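Local coordinates for alternansucrase (Leuconostoc mesenteroides, PDB 6HVG), which is a glycosyl hydrolase family 70 protein that combines a TIM-barrel-type domain with choline-binding and cell wall binding repeats, at residues A[1044-1049]-A[1080-1085]; A[653-658]-A[1149-1154]; A[1363-1368]-A[1378-1383]. All blocks are in the same frame, centred on the assembly; numbering follows the deposited sequence.

Interactions 1 and 2 lie in the same parallel barrel sheet, and their centres are 8 Å apart. Strands 1081-1083 and 1151-1156 are neighbours there. Phe-1082 N with Gln-1151 O and Phe-1082 O with Ile-1153 N are probable hydrogen bonds between the two contacts. Interaction 1 joins consecutive strands of a beta-alpha-beta unit and is nested in the long loop closed by interaction 2. Interaction 3 comes later in the chain, in a small two-stranded sheet of the repeat region. Its centre is about 61 Å from that of interaction 1, on the opposite side of the chain's centre. The barrel and the repeat region are thus well separated parts of one chain.

Interaction 1: A[1044-1049]-A[1080-1085]; sequences VIYEGF and TSFELA
Glu-1083, Phe-1049 and Tyr-1046 have the most surface buried in this contact between two parallel strands of the TIM-barrel-type sheet. Strands 1045-1047 and 1081-1083 belong to one beta-alpha-beta unit, linked through helix 1063-1075. Backbone hydrogen bonds run from Tyr-1046 N to Ser-1081 O, from Glu-1083 N to Tyr-1046 O at 2.7 Å, and from Gly-1048 N to Glu-1083 O. Water 1 bridges Gly-1048 O and Ala-1085 N beyond the strands. Tyr-1046 and Phe-1082 point to the helix side of the sheet. There the CD2-CE2 edge of the tyrosine meets the Phe-1082 face in an offset edge-to-face pair, centroids 5.1 Å apart and planes at 66°. Phe-1074 of the connecting helix packs on both rings. On the other face Glu-1083 and Glu-1047 run side by side in the same direction. Their OE2 atoms are 4.0 Å apart, as like charges. Arg-823 forms a salt bridge with Glu-1083 OE1, and His-752 bonds Glu-1047 OE2. With CG between its backbone N and carbonyl carbon (chi1 70°), the Phe-1049 ring lies with one face against Ala-1085 CB, a CH-pi contact 3.6 Å from the centroid.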
ATOM      1  N   VAL A1044      19.747  14.067  21.891  1.00 44.44           N
ATOM      2  CA  VAL A1044      18.845  12.925  21.753  1.00 41.49           C
ATOM      3  C   VAL A1044      17.460  13.460  21.409  1.00 40.80           C
ATOM      4  O   VAL A1044      16.938  14.343  22.109  1.00 40.71           O
ATOM      5  CB  VAL A1044      18.742  12.126  23.051  1.00 40.40           C
ATOM      6  CG1 VAL A1044      17.776  10.971  22.866  1.00 42.57           C
ATOM      7  CG2 VAL A1044      20.104  11.627  23.480  1.00 39.62           C
ATOM      8  N   ILE A1045      16.865  12.925  20.349  1.00 39.61           N
ATOM      9  CA  ILE A1045      15.501  13.289  19.975  1.00 39.70           C
ATOM     10  C   ILE A1045      14.546  12.262  20.536  1.00 39.80           C
ATOM     11  O   ILE A1045      14.836  11.075  20.515  1.00 43.52           O
ATOM     12  CB  ILE A1045      15.316  13.319  18.453  1.00 38.98           C
ATOM     13  CG1 ILE A1045      16.320  14.268  17.809  1.00 40.53           C
ATOM     14  CG2 ILE A1045      13.914  13.776  18.099  1.00 37.94           C
ATOM     15  CD1 ILE A1045      16.411  14.123  16.318  1.00 39.58           C
ATOM     16  N   TYR A1046      13.419  12.716  21.041  1.00 39.94           N
ATOM     17  CA  TYR A1046      12.391  11.816  21.502  1.00 43.81           C
ATOM     18  C   TYR A1046      11.206  12.006  20.597  1.00 46.11           C
ATOM     19  O   TYR A1046      10.642  13.102  20.522  1.00 43.54           O
ATOM     20  CB  TYR A1046      12.016  12.136  22.934  1.00 45.67           C
ATOM     21  CG  TYR A1046      10.927  11.295  23.539  1.00 46.71           C
ATOM     22  CD1 TYR A1046      11.130   9.957  23.811  1.00 48.61           C
ATOM     23  CD2 TYR A1046       9.707  11.847  23.875  1.00 49.56           C
ATOM     24  CE1 TYR A1046      10.141   9.181  24.389  1.00 49.04           C
ATOM     25  CE2 TYR A1046       8.717  11.083  24.464  1.00 52.70           C
ATOM     26  CZ  TYR A1046       8.938   9.748  24.713  1.00 50.84           C
ATOM     27  OH  TYR A1046       7.944   9.001  25.295  1.00 53.69           O
ATOM     28  N   GLU A1047      10.858  10.943  19.883  1.00 48.08           N
ATOM     29  CA  GLU A1047       9.672  10.950  19.053  1.00 47.95           C
ATOM     30  C   GLU A1047       8.548  10.546  19.958  1.00 46.12           C
ATOM     31  O   GLU A1047       8.394   9.356  20.266  1.00 47.37           O
ATOM     32  CB  GLU A1047       9.862   9.938  17.960  1.00 50.48           C
ATOM     33  CG  GLU A1047       8.740   9.928  16.949  1.00 55.96           C
ATOM     34  CD  GLU A1047       8.847   8.729  16.032  1.00 56.87           C
ATOM     35  OE1 GLU A1047       9.398   7.710  16.476  1.00 55.07           O
ATOM     36  OE2 GLU A1047       8.408   8.810  14.875  1.00 61.17           O
ATOM     37  N   GLY A1048       7.766  11.523  20.407  1.00 45.60           N
ATOM     38  CA  GLY A1048       6.886  11.333  21.573  1.00 48.47           C
ATOM     39  C   GLY A1048       5.392  11.205  21.283  1.00 48.02           C
ATOM     40  O   GLY A1048       4.613  11.977  21.796  1.00 50.03           O
ATOM     41  N   PHE A1049       5.014  10.276  20.422  1.00 47.29           N
ATOM     42  CA  PHE A1049       3.643  10.017  20.135  1.00 45.73           C
ATOM     43  C   PHE A1049       3.617   8.720  19.411  1.00 44.62           C
ATOM     44  O   PHE A1049       4.624   8.250  18.915  1.00 41.28           O
ATOM     45  CB  PHE A1049       3.038  11.117  19.258  1.00 49.13           C
ATOM     46  CG  PHE A1049       3.548  11.124  17.856  1.00 51.44           C
ATOM     47  CD1 PHE A1049       4.768  11.708  17.546  1.00 50.22           C
ATOM     48  CD2 PHE A1049       2.787  10.558  16.827  1.00 49.54           C
ATOM     49  CE1 PHE A1049       5.245  11.706  16.254  1.00 52.05           C
ATOM     50  CE2 PHE A1049       3.245  10.590  15.546  1.00 50.96           C
ATOM     51  CZ  PHE A1049       4.478  11.155  15.247  1.00 54.28           C
ATOM     52  N   THR A1080      17.245  16.358  24.280  1.00 43.68           N
ATOM     53  CA  THR A1080      17.494  17.753  23.970  1.00 43.91           C
ATOM     54  C   THR A1080      16.497  18.319  22.958  1.00 44.71           C
ATOM     55  O   THR A1080      16.379  19.530  22.862  1.00 47.12           O
ATOM     56  CB  THR A1080      18.911  17.952  23.430  1.00 42.02           C
ATOM     57  OG1 THR A1080      19.095  17.158  22.255  1.00 40.51           O
ATOM     58  CG2 THR A1080      19.923  17.583  24.493  1.00 41.12           C
ATOM     59  N   SER A1081      15.797  17.451  22.211  1.00 45.76           N
ATOM     60  CA  SER A1081      14.666  17.859  21.353  1.00 44.42           C
ATOM     61  C   SER A1081      13.479  16.895  21.396  1.00 42.92           C
ATOM     62  O   SER A1081      13.644  15.688  21.323  1.00 45.51           O
ATOM     63  CB  SER A1081      15.115  18.026  19.915  1.00 46.35           C
ATOM     64  OG  SER A1081      14.110  18.705  19.176  1.00 47.06           O
ATOM     65  N   PHE A1082      12.278  17.449  21.511  1.00 43.59           N
ATOM     66  CA  PHE A1082      11.051  16.681  21.622  1.00 43.33           C
ATOM     67  C   PHE A1082      10.304  16.744  20.300  1.00 44.80           C
ATOM     68  O   PHE A1082       9.835  17.808  19.886  1.00 48.49           O
ATOM     69  CB  PHE A1082      10.169  17.246  22.721  1.00 44.15           C
ATOM     70  CG  PHE A1082       9.163  16.254  23.265  1.00 46.53           C
ATOM     71  CD1 PHE A1082       8.019  15.936  22.547  1.00 46.11           C
ATOM     72  CD2 PHE A1082       9.359  15.651  24.497  1.00 45.58           C
ATOM     73  CE1 PHE A1082       7.112  15.034  23.049  1.00 48.07           C
ATOM     74  CE2 PHE A1082       8.449  14.754  25.006  1.00 47.25           C
ATOM     75  CZ  PHE A1082       7.324  14.447  24.288  1.00 48.60           C
ATOM     76  N   GLU A1083      10.222  15.614  19.613  1.00 44.63           N
ATOM     77  CA  GLU A1083       9.484  15.550  18.358  1.00 44.75           C
ATOM     78  C   GLU A1083       8.048  15.279  18.703  1.00 42.71           C
ATOM     79  O   GLU A1083       7.700  14.180  19.127  1.00 41.03           O
ATOM     80  CB  GLU A1083      10.038  14.466  17.430  1.00 46.88           C
ATOM     81  CG  GLU A1083       9.522  14.551  16.013  1.00 48.74           C
ATOM     82  CD  GLU A1083       9.733  13.265  15.227  1.00 53.49           C
ATOM     83  OE1 GLU A1083      10.844  12.688  15.297  1.00 54.75           O
ATOM     84  OE2 GLU A1083       8.770  12.817  14.545  1.00 54.28           O
ATOM     85  N   LEU A1084       7.220  16.312  18.550  1.00 44.92           N
ATOM     86  CA  LEU A1084       5.775  16.235  18.810  1.00 45.00           C
ATOM     87  C   LEU A1084       5.058  15.759  17.562  1.00 43.78           C
ATOM     88  O   LEU A1084       5.479  16.058  16.454  1.00 42.50           O
ATOM     89  CB  LEU A1084       5.223  17.611  19.193  1.00 45.69           C
ATOM     90  CG  LEU A1084       5.666  18.180  20.536  1.00 49.02           C
ATOM     91  CD1 LEU A1084       5.887  19.662  20.454  1.00 51.58           C
ATOM     92  CD2 LEU A1084       4.660  17.875  21.627  1.00 52.93           C
ATOM     93  N   ALA A1085       3.945  15.070  17.753  1.00 46.24           N
ATOM     94  CA  ALA A1085       3.085  14.672  16.654  1.00 46.58           C
ATOM     95  C   ALA A1085       2.660  15.898  15.840  1.00 45.05           C
ATOM     96  O   ALA A1085       2.762  17.034  16.325  1.00 42.51           O
ATOM     97  CB  ALA A1085       1.860  13.963  17.182  1.00 47.37           C
TER
HETATM   98  O   HOH W   1       3.476  14.721  20.651  1.00 58.65           O

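Interaction 2: A[653-658]-A[1149-1154]; sequences KHLSIL and GMQAIA
Leu-655 and Gln-1151 meet where the backbones run well apart: the closest CA pair, His-654 and Gln-1151, is 7.5 Å apart, since strand 617-620 lies between strands 657-658 and 1151-1156 in the sheet. A side chain therefore spans the gap. Gln-1151 has an extended chain, with CD anti to CA (chi2 176°), and its amide reaches the loop ahead of strand 657-658. OE1 accepts from Leu-655 N at 2.9 Å. The donor lies in the amide carbonyl plane and on a lone pair, but the N-H...O angle of 134° makes the bond bent. NE2 donates to the backbone oxygen of Asn-652, at the end of helix 648-652. Thus both ends of the amide are used, and its rotation is set. A water modelled between Gln-1151 OE1 and Leu-655 O is doubtful, since it sits very close to OE1. Leu-655 CB passes 3.6 Å from OE1. Further along, Ile-1153 brings CG1 to 3.9 Å from Leu-655 O, while its side chain also touches Ser-1081, Glu-1083 and Arg-619. Gly-1149 is the C-prime residue of a Schellman motif that ends helix 1135-1147, just before the strand carrying Gln-1151. The loop leading into strand 657-658 thus meets the start of strand 1151-1156, at the N-terminal ends of the parallel strands of a TIM-barrel-type fold.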
ATOM      1  N   LYS A 653      20.745  24.606  17.955  1.00 48.62           N
ATOM      2  CA  LYS A 653      19.582  25.207  18.622  1.00 48.47           C
ATOM      3  C   LYS A 653      18.288  24.954  17.862  1.00 46.50           C
ATOM      4  O   LYS A 653      17.200  25.177  18.392  1.00 46.90           O
ATOM      5  CB  LYS A 653      19.746  26.725  18.763  1.00 53.07           C
ATOM      6  CG  LYS A 653      20.131  27.190  20.142  1.00 60.70           C
ATOM      7  CD  LYS A 653      20.546  28.658  20.120  1.00 69.59           C
ATOM      8  CE  LYS A 653      21.420  29.004  21.326  1.00 74.94           C
ATOM      9  NZ  LYS A 653      22.216  30.233  21.086  1.00 78.45           N
ATOM     10  N   HIS A 654      18.398  24.533  16.614  1.00 46.18           N
ATOM     11  CA  HIS A 654      17.232  24.296  15.773  1.00 49.84           C
ATOM     12  C   HIS A 654      17.386  22.953  15.072  1.00 48.99           C
ATOM     13  O   HIS A 654      17.352  22.878  13.837  1.00 44.06           O
ATOM     14  CB  HIS A 654      17.069  25.421  14.744  1.00 49.56           C
ATOM     15  CG  HIS A 654      16.935  26.775  15.355  1.00 52.13           C
ATOM     16  ND1 HIS A 654      18.032  27.533  15.703  1.00 56.10           N
ATOM     17  CD2 HIS A 654      15.847  27.510  15.681  1.00 53.07           C
ATOM     18  CE1 HIS A 654      17.625  28.674  16.230  1.00 57.97           C
ATOM     19  NE2 HIS A 654      16.302  28.689  16.213  1.00 56.83           N
ATOM     20  N   LEU A 655      17.554  21.901  15.881  1.00 50.51           N
ATOM     21  CA  LEU A 655      17.628  20.528  15.370  1.00 49.45           C
ATOM     22  C   LEU A 655      16.458  20.213  14.456  1.00 46.50           C
ATOM     23  O   LEU A 655      15.327  20.389  14.851  1.00 43.15           O
ATOM     24  CB  LEU A 655      17.621  19.507  16.509  1.00 49.64           C
ATOM     25  CG  LEU A 655      18.964  19.160  17.117  1.00 50.47           C
ATOM     26  CD1 LEU A 655      18.735  18.332  18.370  1.00 53.07           C
ATOM     27  CD2 LEU A 655      19.831  18.405  16.115  1.00 49.62           C
ATOM     28  N   SER A 656      16.776  19.741  13.246  1.00 46.35           N
ATOM     29  CA  SER A 656      15.803  19.439  12.186  1.00 44.45           C
ATOM     30  C   SER A 656      16.125  18.124  11.477  1.00 43.01           C
ATOM     31  O   SER A 656      17.288  17.867  11.137  1.00 46.48           O
ATOM     32  CB  SER A 656      15.793  20.556  11.132  1.00 44.38           C
ATOM     33  OG  SER A 656      15.218  21.729  11.662  1.00 45.11           O
ATOM     34  N   ILE A 657      15.101  17.305  11.236  1.00 40.57           N
ATOM     35  CA  ILE A 657      15.291  15.977  10.657  1.00 40.40           C
ATOM     36  C   ILE A 657      14.478  15.808   9.383  1.00 41.94           C
ATOM     37  O   ILE A 657      13.497  16.521   9.152  1.00 47.56           O
ATOM     38  CB  ILE A 657      14.956  14.849  11.668  1.00 39.67           C
ATOM     39  CG1 ILE A 657      13.465  14.853  12.027  1.00 39.31           C
ATOM     40  CG2 ILE A 657      15.828  15.000  12.903  1.00 38.29           C
ATOM     41  CD1 ILE A 657      13.062  13.788  13.043  1.00 39.92           C
ATOM     42  N   LEU A 658      14.905  14.865   8.551  1.00 41.19           N
ATOM     43  CA  LEU A 658      14.230  14.516   7.306  1.00 40.66           C
ATOM     44  C   LEU A 658      13.735  13.079   7.389  1.00 40.96           C
ATOM     45  O   LEU A 658      14.465  12.197   7.833  1.00 42.56           O
ATOM     46  CB  LEU A 658      15.207  14.562   6.135  1.00 40.14           C
ATOM     47  CG  LEU A 658      15.834  15.884   5.761  1.00 41.46           C
ATOM     48  CD1 LEU A 658      16.967  15.659   4.786  1.00 40.93           C
ATOM     49  CD2 LEU A 658      14.773  16.836   5.204  1.00 43.46           C
ATOM     50  N   GLY A1149      14.823  23.112  28.977  1.00 56.57           N
ATOM     51  CA  GLY A1149      15.974  23.121  28.070  1.00 53.44           C
ATOM     52  C   GLY A1149      15.890  22.145  26.923  1.00 50.91           C
ATOM     53  O   GLY A1149      16.898  21.691  26.409  1.00 51.38           O
ATOM     54  N   MET A1150      14.672  21.832  26.510  1.00 52.46           N
ATOM     55  CA  MET A1150      14.433  20.974  25.349  1.00 50.99           C
ATOM     56  C   MET A1150      13.800  21.775  24.227  1.00 49.00           C
ATOM     57  O   MET A1150      13.052  22.715  24.470  1.00 50.43           O
ATOM     58  CB  MET A1150      13.490  19.842  25.709  1.00 50.33           C
ATOM     59  CG  MET A1150      14.129  18.767  26.559  1.00 51.27           C
ATOM     60  SD  MET A1150      12.982  17.451  26.966  1.00 50.78           S
ATOM     61  CE  MET A1150      12.100  18.215  28.316  1.00 53.45           C
ATOM     62  N   GLN A1151      14.119  21.390  23.001  1.00 47.28           N
ATOM     63  CA  GLN A1151      13.520  21.969  21.814  1.00 46.78           C
ATOM     64  C   GLN A1151      12.236  21.257  21.417  1.00 43.77           C
ATOM     65  O   GLN A1151      12.008  20.132  21.799  1.00 45.24           O
ATOM     66  CB  GLN A1151      14.491  21.882  20.645  1.00 47.80           C
ATOM     67  CG  GLN A1151      15.760  22.698  20.765  1.00 47.26           C
ATOM     68  CD  GLN A1151      16.678  22.443  19.597  1.00 51.66           C
ATOM     69  OE1 GLN A1151      16.224  22.184  18.469  1.00 59.09           O
ATOM     70  NE2 GLN A1151      17.973  22.517  19.843  1.00 51.78           N
ATOM     71  N   ALA A1152      11.409  21.927  20.629  1.00 42.85           N
ATOM     72  CA  ALA A1152      10.175  21.330  20.112  1.00 43.06           C
ATOM     73  C   ALA A1152      10.220  21.262  18.590  1.00 44.76           C
ATOM     74  O   ALA A1152      10.461  22.274  17.893  1.00 45.15           O
ATOM     75  CB  ALA A1152       8.953  22.125  20.564  1.00 42.11           C
ATOM     76  N   ILE A1153       9.981  20.065  18.069  1.00 45.49           N
ATOM     77  CA  ILE A1153       9.996  19.836  16.620  1.00 46.30           C
ATOM     78  C   ILE A1153       8.587  19.837  16.055  1.00 43.75           C
ATOM     79  O   ILE A1153       7.709  19.121  16.535  1.00 47.00           O
ATOM     80  CB  ILE A1153      10.702  18.512  16.257  1.00 46.61           C
ATOM     81  CG1 ILE A1153      12.210  18.673  16.361  1.00 47.80           C
ATOM     82  CG2 ILE A1153      10.383  18.095  14.849  1.00 47.54           C
ATOM     83  CD1 ILE A1153      12.928  17.346  16.454  1.00 50.97           C
ATOM     84  N   ALA A1154       8.397  20.640  15.020  1.00 42.87           N
ATOM     85  CA  ALA A1154       7.144  20.697  14.279  1.00 44.38           C
ATOM     86  C   ALA A1154       7.181  19.716  13.126  1.00 43.02           C
ATOM     87  O   ALA A1154       8.147  19.693  12.388  1.00 41.60           O
ATOM     88  CB  ALA A1154       6.944  22.106  13.731  1.00 46.18           C
TER
HETATM   89  O   HOH W   2      14.347  20.882  17.398  1.00 50.77           O

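Interaction 3: A[1363-1368]-A[1378-1383]; sequences VELRKG and YYFDDQ
Tyr-1379 and Phe-1380 face Lys-1367 and Gly-1368 at the open end of a beta-hairpin. Strands 1368-1371 and 1377-1380 form it, within a putative cell wall binding repeat. With CG anti to its backbone N (chi1 178°), the Tyr-1379 ring comes obliquely against the Lys-1367 to Gly-1368 backbone, its CE2 3.4 Å from Gly-1368 N. The ring's OH is 3.5 Å from Lys-1367 CG, and the two side chains run side by side. Phe-1380 forms an antiparallel hydrogen-bonded pair with Gly-1368: its N donates to Gly-1368 O at 3.0 Å, and its O accepts from Gly-1368 N at 3.1 Å. Lys-1367 N also gives a weak bond to Phe-1380 O. Two residues thus face one, a G1 beta bulge, and Lys-1367 takes positive phi at its first position. The Phe-1380 ring crosses the Leu-1365 side chain at about a right angle, touching CD2 to CD2, and Tyr-1357 also meets this ring. Asp-1381 O receives Lys-1367 N from above its carbonyl plane. Asp-1381 OD1 reaches forward to accept from Gln-1383 N, an Asx turn. Asp-1382 OD1 makes a weak salt bridge of 3.5 Å with Lys-1367 NZ. Asp-1382 O sits over the centre of one face of the Arg-1366 guanidinium, 3.1 Å above its plane. Gln-1383 CA covers the same group near NH2. Arg-1366 also makes a cation-pi contact with Trp-1323. In the guanidinium plane, as part of a salt bridge, Arg-1366 NE donates to Glu-1364 OE2 at 3.2 Å with an N-H...O angle of 170°.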
ATOM      1  N   VAL A1363     -19.048  -4.362 -38.353  1.00 43.92           N
ATOM      2  CA  VAL A1363     -18.803  -4.913 -37.034  1.00 43.75           C
ATOM      3  C   VAL A1363     -17.293  -5.044 -36.837  1.00 43.38           C
ATOM      4  O   VAL A1363     -16.561  -5.535 -37.708  1.00 42.39           O
ATOM      5  CB  VAL A1363     -19.429  -6.320 -36.893  1.00 45.67           C
ATOM      6  CG1 VAL A1363     -19.068  -6.945 -35.557  1.00 46.64           C
ATOM      7  CG2 VAL A1363     -20.942  -6.259 -37.023  1.00 45.01           C
ATOM      8  N   GLU A1364     -16.829  -4.612 -35.679  1.00 44.35           N
ATOM      9  CA  GLU A1364     -15.414  -4.719 -35.313  1.00 45.68           C
ATOM     10  C   GLU A1364     -15.139  -6.117 -34.753  1.00 44.93           C
ATOM     11  O   GLU A1364     -15.917  -6.635 -33.930  1.00 43.45           O
ATOM     12  CB  GLU A1364     -15.063  -3.554 -34.360  1.00 47.03           C
ATOM     13  CG  GLU A1364     -14.092  -3.779 -33.228  1.00 51.32           C
ATOM     14  CD  GLU A1364     -13.882  -2.503 -32.410  1.00 54.77           C
ATOM     15  OE1 GLU A1364     -14.046  -1.393 -32.959  1.00 57.45           O
ATOM     16  OE2 GLU A1364     -13.533  -2.594 -31.209  1.00 60.53           O
ATOM     17  N   LEU A1365     -14.081  -6.758 -35.255  1.00 46.24           N
ATOM     18  CA  LEU A1365     -13.649  -8.072 -34.752  1.00 47.72           C
ATOM     19  C   LEU A1365     -12.900  -7.869 -33.446  1.00 46.16           C
ATOM     20  O   LEU A1365     -12.082  -6.952 -33.335  1.00 40.27           O
ATOM     21  CB  LEU A1365     -12.750  -8.781 -35.763  1.00 48.25           C
ATOM     22  CG  LEU A1365     -12.242 -10.189 -35.441  1.00 49.72           C
ATOM     23  CD1 LEU A1365     -13.369 -11.206 -35.410  1.00 53.22           C
ATOM     24  CD2 LEU A1365     -11.202 -10.617 -36.455  1.00 50.88           C
ATOM     25  N   ARG A1366     -13.223  -8.704 -32.461  1.00 48.41           N
ATOM     26  CA  ARG A1366     -12.674  -8.582 -31.110  1.00 51.52           C
ATOM     27  C   ARG A1366     -12.335  -9.942 -30.527  1.00 53.59           C
ATOM     28  O   ARG A1366     -13.171 -10.855 -30.551  1.00 58.16           O
ATOM     29  CB  ARG A1366     -13.710  -7.944 -30.196  1.00 52.18           C
ATOM     30  CG  ARG A1366     -14.117  -6.541 -30.565  1.00 55.06           C
ATOM     31  CD  ARG A1366     -15.209  -6.024 -29.623  1.00 58.27           C
ATOM     32  NE  ARG A1366     -14.762  -4.730 -29.105  1.00 62.11           N
ATOM     33  CZ  ARG A1366     -14.940  -4.284 -27.865  1.00 68.57           C
ATOM     34  NH1 ARG A1366     -15.588  -5.026 -26.966  1.00 68.97           N
ATOM     35  NH2 ARG A1366     -14.466  -3.080 -27.530  1.00 70.82           N
ATOM     36  N   LYS A1367     -11.115 -10.082 -30.002  1.00 55.69           N
ATOM     37  CA  LYS A1367     -10.692 -11.296 -29.304  1.00 59.13           C
ATOM     38  C   LYS A1367     -10.673 -12.465 -30.296  1.00 53.14           C
ATOM     39  O   LYS A1367     -11.187 -13.543 -30.025  1.00 54.78           O
ATOM     40  CB  LYS A1367     -11.610 -11.567 -28.088  1.00 68.49           C
ATOM     41  CG  LYS A1367     -10.931 -12.316 -26.949  1.00 85.53           C
ATOM     42  CD  LYS A1367     -11.892 -12.719 -25.826  1.00 91.15           C
ATOM     43  CE  LYS A1367     -11.150 -13.470 -24.723  1.00 91.93           C
ATOM     44  NZ  LYS A1367     -10.148 -12.595 -24.040  1.00 94.30           N
ATOM     45  N   GLY A1368     -10.042 -12.250 -31.442  1.00 48.14           N
ATOM     46  CA  GLY A1368     -10.048 -13.268 -32.489  1.00 48.90           C
ATOM     47  C   GLY A1368      -9.164 -12.984 -33.687  1.00 46.54           C
ATOM     48  O   GLY A1368      -8.638 -11.877 -33.843  1.00 45.53           O
ATOM     49  N   TYR A1378      -3.927 -12.135 -38.663  1.00 54.74           N
ATOM     50  CA  TYR A1378      -3.608 -11.224 -37.567  1.00 52.92           C
ATOM     51  C   TYR A1378      -4.537 -11.541 -36.393  1.00 54.39           C
ATOM     52  O   TYR A1378      -5.523 -12.254 -36.572  1.00 58.73           O
ATOM     53  CB  TYR A1378      -3.815  -9.776 -38.005  1.00 53.05           C
ATOM     54  CG  TYR A1378      -2.992  -9.338 -39.202  1.00 52.69           C
ATOM     55  CD1 TYR A1378      -3.353  -9.676 -40.496  1.00 53.05           C
ATOM     56  CD2 TYR A1378      -1.843  -8.551 -39.026  1.00 53.07           C
ATOM     57  CE1 TYR A1378      -2.587  -9.259 -41.580  1.00 54.31           C
ATOM     58  CE2 TYR A1378      -1.079  -8.131 -40.100  1.00 52.54           C
ATOM     59  CZ  TYR A1378      -1.454  -8.476 -41.373  1.00 53.32           C
ATOM     60  OH  TYR A1378      -0.693  -8.041 -42.425  1.00 54.96           O
ATOM     61  N   TYR A1379      -4.223 -11.034 -35.201  1.00 50.62           N
ATOM     62  CA  TYR A1379      -5.113 -11.178 -34.054  1.00 50.04           C
ATOM     63  C   TYR A1379      -5.503  -9.813 -33.502  1.00 51.43           C
ATOM     64  O   TYR A1379      -4.714  -8.879 -33.518  1.00 48.60           O
ATOM     65  CB  TYR A1379      -4.458 -12.006 -32.935  1.00 49.41           C
ATOM     66  CG  TYR A1379      -5.305 -12.158 -31.663  1.00 47.89           C
ATOM     67  CD1 TYR A1379      -5.189 -11.274 -30.606  1.00 46.13           C
ATOM     68  CD2 TYR A1379      -6.224 -13.198 -31.533  1.00 49.15           C
ATOM     69  CE1 TYR A1379      -5.958 -11.415 -29.457  1.00 45.70           C
ATOM     70  CE2 TYR A1379      -6.998 -13.342 -30.384  1.00 46.35           C
ATOM     71  CZ  TYR A1379      -6.852 -12.452 -29.354  1.00 44.69           C
ATOM     72  OH  TYR A1379      -7.642 -12.580 -28.234  1.00 44.53           O
ATOM     73  N   PHE A1380      -6.733  -9.730 -32.992  1.00 51.65           N
ATOM     74  CA  PHE A1380      -7.284  -8.487 -32.486  1.00 50.54           C
ATOM     75  C   PHE A1380      -7.807  -8.698 -31.067  1.00 53.78           C
ATOM     76  O   PHE A1380      -8.548  -9.662 -30.815  1.00 55.34           O
ATOM     77  CB  PHE A1380      -8.378  -7.996 -33.460  1.00 48.26           C
ATOM     78  CG  PHE A1380      -7.863  -7.796 -34.853  1.00 45.75           C
ATOM     79  CD1 PHE A1380      -7.339  -6.584 -35.237  1.00 43.73           C
ATOM     80  CD2 PHE A1380      -7.851  -8.837 -35.765  1.00 47.85           C
ATOM     81  CE1 PHE A1380      -6.833  -6.409 -36.509  1.00 43.90           C
ATOM     82  CE2 PHE A1380      -7.344  -8.668 -37.051  1.00 45.30           C
ATOM     83  CZ  PHE A1380      -6.829  -7.453 -37.416  1.00 43.54           C
ATOM     84  N   ASP A1381      -7.462  -7.774 -30.171  1.00 52.78           N
ATOM     85  CA  ASP A1381      -7.683  -7.961 -28.738  1.00 53.71           C
ATOM     86  C   ASP A1381      -9.128  -7.673 -28.265  1.00 51.49           C
ATOM     87  O   ASP A1381     -10.010  -7.411 -29.060  1.00 47.32           O
ATOM     88  CB  ASP A1381      -6.654  -7.152 -27.938  1.00 54.12           C
ATOM     89  CG  ASP A1381      -6.900  -5.674 -27.972  1.00 60.58           C
ATOM     90  OD1 ASP A1381      -8.029  -5.249 -28.324  1.00 60.95           O
ATOM     91  OD2 ASP A1381      -5.961  -4.917 -27.618  1.00 64.62           O
ATOM     92  N   ASP A1382      -9.355  -7.777 -26.960  1.00 55.90           N
ATOM     93  CA  ASP A1382     -10.656  -7.536 -26.328  1.00 58.18           C
ATOM     94  C   ASP A1382     -11.353  -6.288 -26.864  1.00 56.66           C
ATOM     95  O   ASP A1382     -12.579  -6.277 -26.987  1.00 57.25           O
ATOM     96  CB  ASP A1382     -10.502  -7.377 -24.803  1.00 63.49           C
ATOM     97  CG  ASP A1382      -9.956  -8.628 -24.119  1.00 74.40           C
ATOM     98  OD1 ASP A1382      -9.108  -9.335 -24.712  1.00 83.52           O
ATOM     99  OD2 ASP A1382     -10.351  -8.891 -22.957  1.00 82.94           O
ATOM    100  N   GLN A1383     -10.583  -5.244 -27.169  1.00 55.58           N
ATOM    101  CA  GLN A1383     -11.150  -3.963 -27.616  1.00 55.84           C
ATOM    102  C   GLN A1383     -10.997  -3.682 -29.103  1.00 50.70           C
ATOM    103  O   GLN A1383     -11.197  -2.562 -29.533  1.00 51.67           O
ATOM    104  CB  GLN A1383     -10.498  -2.832 -26.858  1.00 58.45           C
ATOM    105  CG  GLN A1383     -10.682  -2.863 -25.351  1.00 63.55           C
ATOM    106  CD  GLN A1383     -10.164  -1.574 -24.736  1.00 66.10           C
ATOM    107  OE1 GLN A1383      -8.994  -1.228 -24.910  1.00 70.61           O
ATOM    108  NE2 GLN A1383     -11.034  -0.841 -24.054  1.00 66.79           N
TER